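Local coordinates for chromosome segregation protein smc (Pyrococcus furiosus, PDB 3KTA), which binds and hydrolyses ATP through an ABC-type head domain, shows adenylate kinase activity, and probably acts in chromosome condensation and partitioning, at the interface of chains A and B. Numbering follows the deposited sequence. Chains: chain A, Chromosome segregation protein smc; chain B, Chromosome segregation protein smc.

Contact 1: the interface of chains A and B. Residues chain A 141-143; chain B 87, 89-92.
With CG set between its backbone N and carbonyl carbon (chi1 56°), A:Asn141 folds its amide over its own main chain and points it at B:Phe89. ND2 of that amide donates to the backbone O of B:Phe89 at 2.8 Å, approaching tilted from the plane of the carbonyl. The A:Asn141 side chain thereby stands in for a backbone N-H and prolongs the pairing beyond the end of strand A:142-143. The main chains then take over: B:Leu91 N donates to A:Asn141 O at 3.1 Å, and A:Val143 N to B:Leu91 O at 2.8 Å, giving a short parallel bridge to strand B:89-93. Behind the amide, CB of A:Asn141 lies over one face of the B:Tyr90 ring, on its CD2-CE2 side, 3.5 Å from CD2. The hydroxyl OH at the far end of that ring accepts a bond from B:Ala87 N at 3.1 Å, which should limit swinging of the ring beneath A:Asn141. Further along, A:Val143 turns CG2 beside its backbone N, and this methyl meets B:Phe92 at CD1 (3.9 Å) and CE1. The contact adds a short strand of the N-terminal piece, chain A, to the C-terminal piece, chain B, and so joins the two pieces of one SMC ATPase head, just ahead of the Q-loop glutamine.

Contact 2: the interface of chains A and B. Residues chain A 15, 31-34, 37-39, 42; chain B 138-140.
B:Val139 plugs into the Walker A region of the SMC ATPase, its isopropyl group enclosed by strand A:28-33, the P-loop and the start of helix A:39-49. Its CG1 lies anti to the backbone N (chi1 -176°), which sends the two methyls to different walls. CG1 faces the loop, 3.4 Å from the backbone O of A:Ser37 and 3.5 Å from the phenol OH of A:Tyr15, whose side chain crosses that of the valine at about a right angle. CG2 meets the strand and helix instead: it is 3.7 Å from CG2 of A:Ile31, at a slant, and faces the CD1 tip of A:Ile42 end to end. The aliphatic run of A:Lys39 passes the valine at a slant, CG 3.9 Å from CB. Bends at chi3 and chi4 then turn the terminal nitrogen NZ back to the A:Gly33 carbonyl O, above the plane of that group. The hydroxyl OH of A:Tyr15 bonds to A:Gly38 O, likewise from above the carbonyl plane, while A:Ser37 OG meets A:Ala34 O on an in-plane lone pair at 2.7 Å; both bonds brace the loop around the valine. The backbone of B:Val139 is held too, its N donating to A:Val32 O at 2.8 Å in a parallel bridge. Its carbonyl O reaches A:Ala34 N through water 1, which lies 2.7 Å from that oxygen.

Contact 3: the interface of chains A and B. Residues chain A 31, 33, 35, 39-40, 145; chain B 93-94, 123-125.
A:Ser40 meets B:Asp93 and A:Ile31 meets B:Thr124 by direct hydrogen bonds. The hydroxyl OG of A:Ser40, beside its own backbone N, donates to the carboxylate OD2 of B:Asp93 at 2.5 Å, on the syn lone pair. B:Asp93 reaches it with CG anti to the backbone N (chi1 -166°). B:Thr124 N donates to A:Ile31 O at 3.0 Å, continuing the parallel pairing of A:Ile31 with B:Ile123. Water carries the other polar links. Water 3 lies 2.6 Å from B:Asp93 OD2 and also meets A:Gln145 N. Water 2 joins the terminal nitrogen NZ of A:Lys39, 2.8 Å away, to the carboxylate OE1 of B:Glu94. The extended side chains of A:Gln145 and B:Glu94 run side by side and point the same way, their amide and carboxylate planes 36° apart. Apolar packing centres on B:Ile123. Its CG2 touches CE of A:Lys39 at 3.6 Å, CG1 lies against CB and CD1 of A:Ile31, and CD1 nears the A:Lys39 carbonyl O at 3.5 Å. A methyl of B:Leu125, CD2, comes within 3.4 Å of A:Gly33 O. A:Ser40 and the Q-loop A:Gln145 bind the magnesium ion, B:Asp93 supports that site, and B:Glu94, usually the general base in hydrolysis, lines the bis(adenosine)-5'-pentaphosphate pocket. B:Asp93 ends strand B:89-93 and B:Glu94 follows it, the acidic pair of the Walker B motif, opposite the P-loop; strand B:119-123 runs beside A:28-33 beneath helix A:39-49.

Contact 1: the interface of chains A and B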
# COMPACT_ATOMS: atom_id res chain seq x y z
N ASN A 141 5.29 2.02 1.87
CA ASN A 141 4.48 0.81 2.02
C ASN A 141 3.06 0.99 1.50
O ASN A 141 2.29 0.04 1.44
CB ASN A 141 4.42 0.36 3.49
CG ASN A 141 3.92 1.45 4.42
OD1 ASN A 141 4.53 2.51 4.51
ND2 ASN A 141 2.80 1.20 5.11
N ILE A 142 2.72 2.23 1.17
CA ILE A 142 1.40 2.50 0.60
C ILE A 142 1.60 2.79 -0.89
O ILE A 142 2.27 3.74 -1.26
CB ILE A 142 0.67 3.64 1.36
CG1 ILE A 142 0.25 3.14 2.76
CG2 ILE A 142 -0.54 4.13 0.58
CD1 ILE A 142 -0.41 4.20 3.63
N VAL A 143 1.07 1.92 -1.74
CA VAL A 143 1.26 2.09 -3.18
C VAL A 143 -0.09 2.31 -3.86
O VAL A 143 -0.86 1.35 -4.07
CB VAL A 143 1.98 0.88 -3.82
CG1 VAL A 143 2.23 1.14 -5.31
CG2 VAL A 143 3.30 0.58 -3.08
N ALA B 87 7.14 -3.77 7.49
CA ALA B 87 6.25 -2.69 7.93
C ALA B 87 4.98 -3.29 8.51
O ALA B 87 4.65 -4.44 8.21
CB ALA B 87 5.92 -1.77 6.77
N PHE B 89 1.85 -2.74 7.78
CA PHE B 89 0.96 -3.15 6.68
C PHE B 89 1.40 -2.54 5.36
O PHE B 89 2.10 -1.53 5.35
CB PHE B 89 -0.50 -2.79 6.97
CG PHE B 89 -0.79 -1.33 6.92
CD1 PHE B 89 -0.61 -0.55 8.05
CD2 PHE B 89 -1.22 -0.73 5.74
CE1 PHE B 89 -0.89 0.81 8.00
CE2 PHE B 89 -1.51 0.63 5.69
CZ PHE B 89 -1.31 1.40 6.82
N TYR B 90 0.98 -3.18 4.27
CA TYR B 90 1.21 -2.67 2.92
C TYR B 90 -0.15 -2.56 2.27
O TYR B 90 -1.01 -3.42 2.48
CB TYR B 90 2.10 -3.64 2.10
CG TYR B 90 3.49 -3.66 2.68
CD1 TYR B 90 3.77 -4.41 3.82
CD2 TYR B 90 4.51 -2.88 2.13
CE1 TYR B 90 5.02 -4.38 4.40
CE2 TYR B 90 5.78 -2.87 2.70
CZ TYR B 90 6.02 -3.61 3.83
OH TYR B 90 7.26 -3.59 4.42
N LEU B 91 -0.35 -1.49 1.51
CA LEU B 91 -1.58 -1.30 0.75
C LEU B 91 -1.18 -1.19 -0.70
O LEU B 91 -0.41 -0.31 -1.07
CB LEU B 91 -2.30 -0.04 1.20
CG LEU B 91 -3.51 0.38 0.36
CD1 LEU B 91 -4.64 -0.63 0.45
CD2 LEU B 91 -3.97 1.72 0.87
N PHE B 92 -1.65 -2.13 -1.52
CA PHE B 92 -1.28 -2.18 -2.92
C PHE B 92 -2.56 -2.08 -3.75
O PHE B 92 -3.42 -2.94 -3.65
CB PHE B 92 -0.65 -3.54 -3.27
CG PHE B 92 0.71 -3.79 -2.67
CD1 PHE B 92 1.55 -2.76 -2.27
CD2 PHE B 92 1.17 -5.10 -2.57
CE1 PHE B 92 2.82 -3.03 -1.75
CE2 PHE B 92 2.43 -5.40 -2.05
CZ PHE B 92 3.27 -4.36 -1.64

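Contact 2: the interface of chains A and B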
# COMPACT_ATOMS: atom_id res chain seq x y z
N TYR A 15 -19.36 5.60 0.12
CA TYR A 15 -19.89 4.58 1.03
C TYR A 15 -21.21 4.87 1.75
O TYR A 15 -21.72 4.01 2.49
CB TYR A 15 -18.79 4.04 1.98
CG TYR A 15 -17.93 3.05 1.23
CD1 TYR A 15 -18.28 1.70 1.16
CD2 TYR A 15 -16.81 3.47 0.54
CE1 TYR A 15 -17.51 0.80 0.44
CE2 TYR A 15 -16.05 2.58 -0.19
CZ TYR A 15 -16.40 1.25 -0.24
OH TYR A 15 -15.63 0.38 -0.97
N ILE A 31 -9.06 -7.33 -2.19
CA ILE A 31 -10.27 -6.54 -2.41
C ILE A 31 -10.60 -6.60 -3.90
O ILE A 31 -9.77 -6.20 -4.73
CB ILE A 31 -10.07 -5.09 -1.99
CG1 ILE A 31 -9.76 -5.03 -0.49
CG2 ILE A 31 -11.31 -4.26 -2.31
CD1 ILE A 31 -9.34 -3.65 -0.01
N VAL A 32 -11.77 -7.12 -4.23
CA VAL A 32 -12.19 -7.27 -5.62
C VAL A 32 -13.53 -6.57 -5.85
O VAL A 32 -14.26 -6.29 -4.91
CB VAL A 32 -12.30 -8.78 -6.06
CG1 VAL A 32 -10.97 -9.50 -5.88
CG2 VAL A 32 -13.41 -9.50 -5.31
N GLY A 33 -13.85 -6.30 -7.11
CA GLY A 33 -15.09 -5.60 -7.43
C GLY A 33 -14.97 -4.93 -8.77
O GLY A 33 -13.86 -4.65 -9.24
N ALA A 34 -16.11 -4.69 -9.40
CA ALA A 34 -16.15 -4.11 -10.74
C ALA A 34 -15.42 -2.78 -10.80
O ALA A 34 -15.29 -2.07 -9.80
CB ALA A 34 -17.59 -3.94 -11.18
N SER A 37 -16.42 0.51 -8.68
CA SER A 37 -17.32 0.07 -7.61
C SER A 37 -17.04 0.72 -6.24
O SER A 37 -17.90 0.69 -5.37
CB SER A 37 -17.32 -1.44 -7.47
OG SER A 37 -16.01 -1.91 -7.22
N GLY A 38 -15.84 1.28 -6.09
CA GLY A 38 -15.44 1.93 -4.84
C GLY A 38 -14.22 1.34 -4.12
O GLY A 38 -14.03 1.58 -2.91
N LYS A 39 -13.40 0.57 -4.82
CA LYS A 39 -12.27 -0.12 -4.18
C LYS A 39 -11.19 0.85 -3.69
O LYS A 39 -10.78 0.81 -2.51
CB LYS A 39 -11.68 -1.17 -5.13
CG LYS A 39 -12.70 -2.22 -5.59
CD LYS A 39 -12.05 -3.24 -6.52
CE LYS A 39 -11.42 -2.60 -7.76
NZ LYS A 39 -12.43 -2.08 -8.73
N ILE A 42 -11.52 2.79 -0.41
CA ILE A 42 -11.11 2.16 0.86
C ILE A 42 -9.68 2.54 1.22
O ILE A 42 -9.38 2.85 2.37
CB ILE A 42 -11.26 0.63 0.79
CG1 ILE A 42 -12.72 0.26 0.53
CG2 ILE A 42 -10.72 -0.02 2.07
CD1 ILE A 42 -12.93 -1.24 0.34
N GLY B 138 -15.49 -8.16 -1.09
CA GLY B 138 -16.12 -7.81 -2.35
C GLY B 138 -16.72 -6.42 -2.28
O GLY B 138 -17.44 -6.11 -1.33
N VAL B 139 -16.43 -5.59 -3.28
CA VAL B 139 -17.01 -4.26 -3.38
C VAL B 139 -17.99 -4.19 -4.56
O VAL B 139 -17.71 -4.71 -5.65
CB VAL B 139 -15.92 -3.18 -3.56
CG1 VAL B 139 -16.54 -1.79 -3.57
CG2 VAL B 139 -14.88 -3.27 -2.46
N SER B 140 -19.15 -3.57 -4.35
CA SER B 140 -20.08 -3.36 -5.46
C SER B 140 -20.82 -2.04 -5.28
O SER B 140 -20.94 -1.53 -4.16
CB SER B 140 -21.07 -4.53 -5.58
OG SER B 140 -21.89 -4.63 -4.43
O HOH W 1 -18.73 -4.99 -8.12

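Contact 3: the interface of chains A and B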
# COMPACT_ATOMS: atom_id res chain seq x y z
N ILE A 31 -9.06 -7.33 -2.19
CA ILE A 31 -10.27 -6.54 -2.41
C ILE A 31 -10.60 -6.60 -3.90
O ILE A 31 -9.77 -6.20 -4.73
CB ILE A 31 -10.07 -5.09 -1.99
CG1 ILE A 31 -9.76 -5.03 -0.49
CG2 ILE A 31 -11.31 -4.26 -2.31
CD1 ILE A 31 -9.34 -3.65 -0.01
N GLY A 33 -13.85 -6.30 -7.11
CA GLY A 33 -15.09 -5.60 -7.43
C GLY A 33 -14.97 -4.93 -8.77
O GLY A 33 -13.86 -4.65 -9.24
N ASN A 35 -14.96 -2.42 -11.99
CA ASN A 35 -14.41 -1.09 -12.22
C ASN A 35 -15.39 -0.04 -11.71
O ASN A 35 -16.58 -0.11 -11.98
CB ASN A 35 -14.18 -0.88 -13.72
CG ASN A 35 -13.28 -1.94 -14.33
OD1 ASN A 35 -12.24 -1.62 -14.88
ND2 ASN A 35 -13.69 -3.20 -14.25
N LYS A 39 -13.40 0.57 -4.82
CA LYS A 39 -12.27 -0.12 -4.18
C LYS A 39 -11.19 0.85 -3.69
O LYS A 39 -10.78 0.81 -2.51
CB LYS A 39 -11.68 -1.17 -5.13
CG LYS A 39 -12.70 -2.22 -5.59
CD LYS A 39 -12.05 -3.24 -6.52
CE LYS A 39 -11.42 -2.60 -7.76
NZ LYS A 39 -12.43 -2.08 -8.73
N SER A 40 -10.71 1.73 -4.56
CA SER A 40 -9.64 2.64 -4.17
C SER A 40 -10.08 3.57 -3.05
O SER A 40 -9.25 4.03 -2.28
CB SER A 40 -9.15 3.46 -5.35
OG SER A 40 -8.55 2.60 -6.30
N GLN A 145 -3.05 3.52 -6.66
CA GLN A 145 -3.30 3.03 -8.01
C GLN A 145 -2.43 3.77 -9.03
O GLN A 145 -2.33 5.00 -9.02
CB GLN A 145 -4.78 3.19 -8.36
CG GLN A 145 -5.15 2.54 -9.70
CD GLN A 145 -6.64 2.32 -9.84
OE1 GLN A 145 -7.41 2.59 -8.93
NE2 GLN A 145 -7.06 1.84 -11.01
N ASP B 93 -2.66 -1.07 -4.60
CA ASP B 93 -3.85 -0.88 -5.44
C ASP B 93 -3.57 -1.18 -6.93
O ASP B 93 -2.96 -0.37 -7.62
CB ASP B 93 -4.34 0.55 -5.29
CG ASP B 93 -5.74 0.77 -5.85
OD1 ASP B 93 -6.24 -0.09 -6.61
OD2 ASP B 93 -6.33 1.81 -5.50
N GLU B 94 -4.01 -2.35 -7.39
CA GLU B 94 -3.82 -2.79 -8.78
C GLU B 94 -2.36 -2.68 -9.25
O GLU B 94 -2.07 -2.16 -10.33
CB GLU B 94 -4.83 -2.11 -9.71
CG GLU B 94 -6.26 -2.43 -9.33
CD GLU B 94 -7.27 -1.99 -10.36
OE1 GLU B 94 -8.30 -1.41 -9.96
OE2 GLU B 94 -7.06 -2.24 -11.58
N ILE B 123 -5.78 -4.54 -3.65
CA ILE B 123 -6.90 -4.41 -4.57
C ILE B 123 -6.49 -4.97 -5.92
O ILE B 123 -5.43 -4.62 -6.43
CB ILE B 123 -7.27 -2.94 -4.76
CG1 ILE B 123 -7.75 -2.33 -3.44
CG2 ILE B 123 -8.35 -2.83 -5.85
CD1 ILE B 123 -7.76 -0.80 -3.41
N THR B 124 -7.32 -5.85 -6.49
CA THR B 124 -6.91 -6.56 -7.71
C THR B 124 -8.10 -7.07 -8.52
O THR B 124 -9.16 -7.36 -7.96
CB THR B 124 -5.98 -7.74 -7.38
OG1 THR B 124 -5.55 -8.38 -8.59
CG2 THR B 124 -6.68 -8.76 -6.49
N LEU B 125 -7.91 -7.14 -9.84
CA LEU B 125 -8.90 -7.73 -10.74
C LEU B 125 -8.39 -9.08 -11.25
O LEU B 125 -9.03 -9.72 -12.09
CB LEU B 125 -9.14 -6.81 -11.95
CG LEU B 125 -9.74 -5.43 -11.66
CD1 LEU B 125 -10.11 -4.75 -12.96
CD2 LEU B 125 -10.95 -5.57 -10.74
O HOH W 2 -10.82 -1.44 -10.87
O HOH W 3 -5.16 3.95 -4.63

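Contacts 2 and 3 are neighbours, their C-alpha centres about 7 Å apart, and share A:Ile31, A:Gly33 and A:Lys39; strand A:28-33 and helix A:39-49 serve both. The C-alpha centre of contact 1 is about 14 Å from that of contact 3 and about 18 Å from that of contact 2, but strand B:89-93 links it to contact 3, which holds the end of that strand. Chain A supplies the P-loop and Q-loop and chain B the Walker B acids, so the three contacts unite the N- and C-terminal parts of one ATPase head around its nucleotide site. The pairing is thus head assembly, distinct from hinge-mediated dimerization.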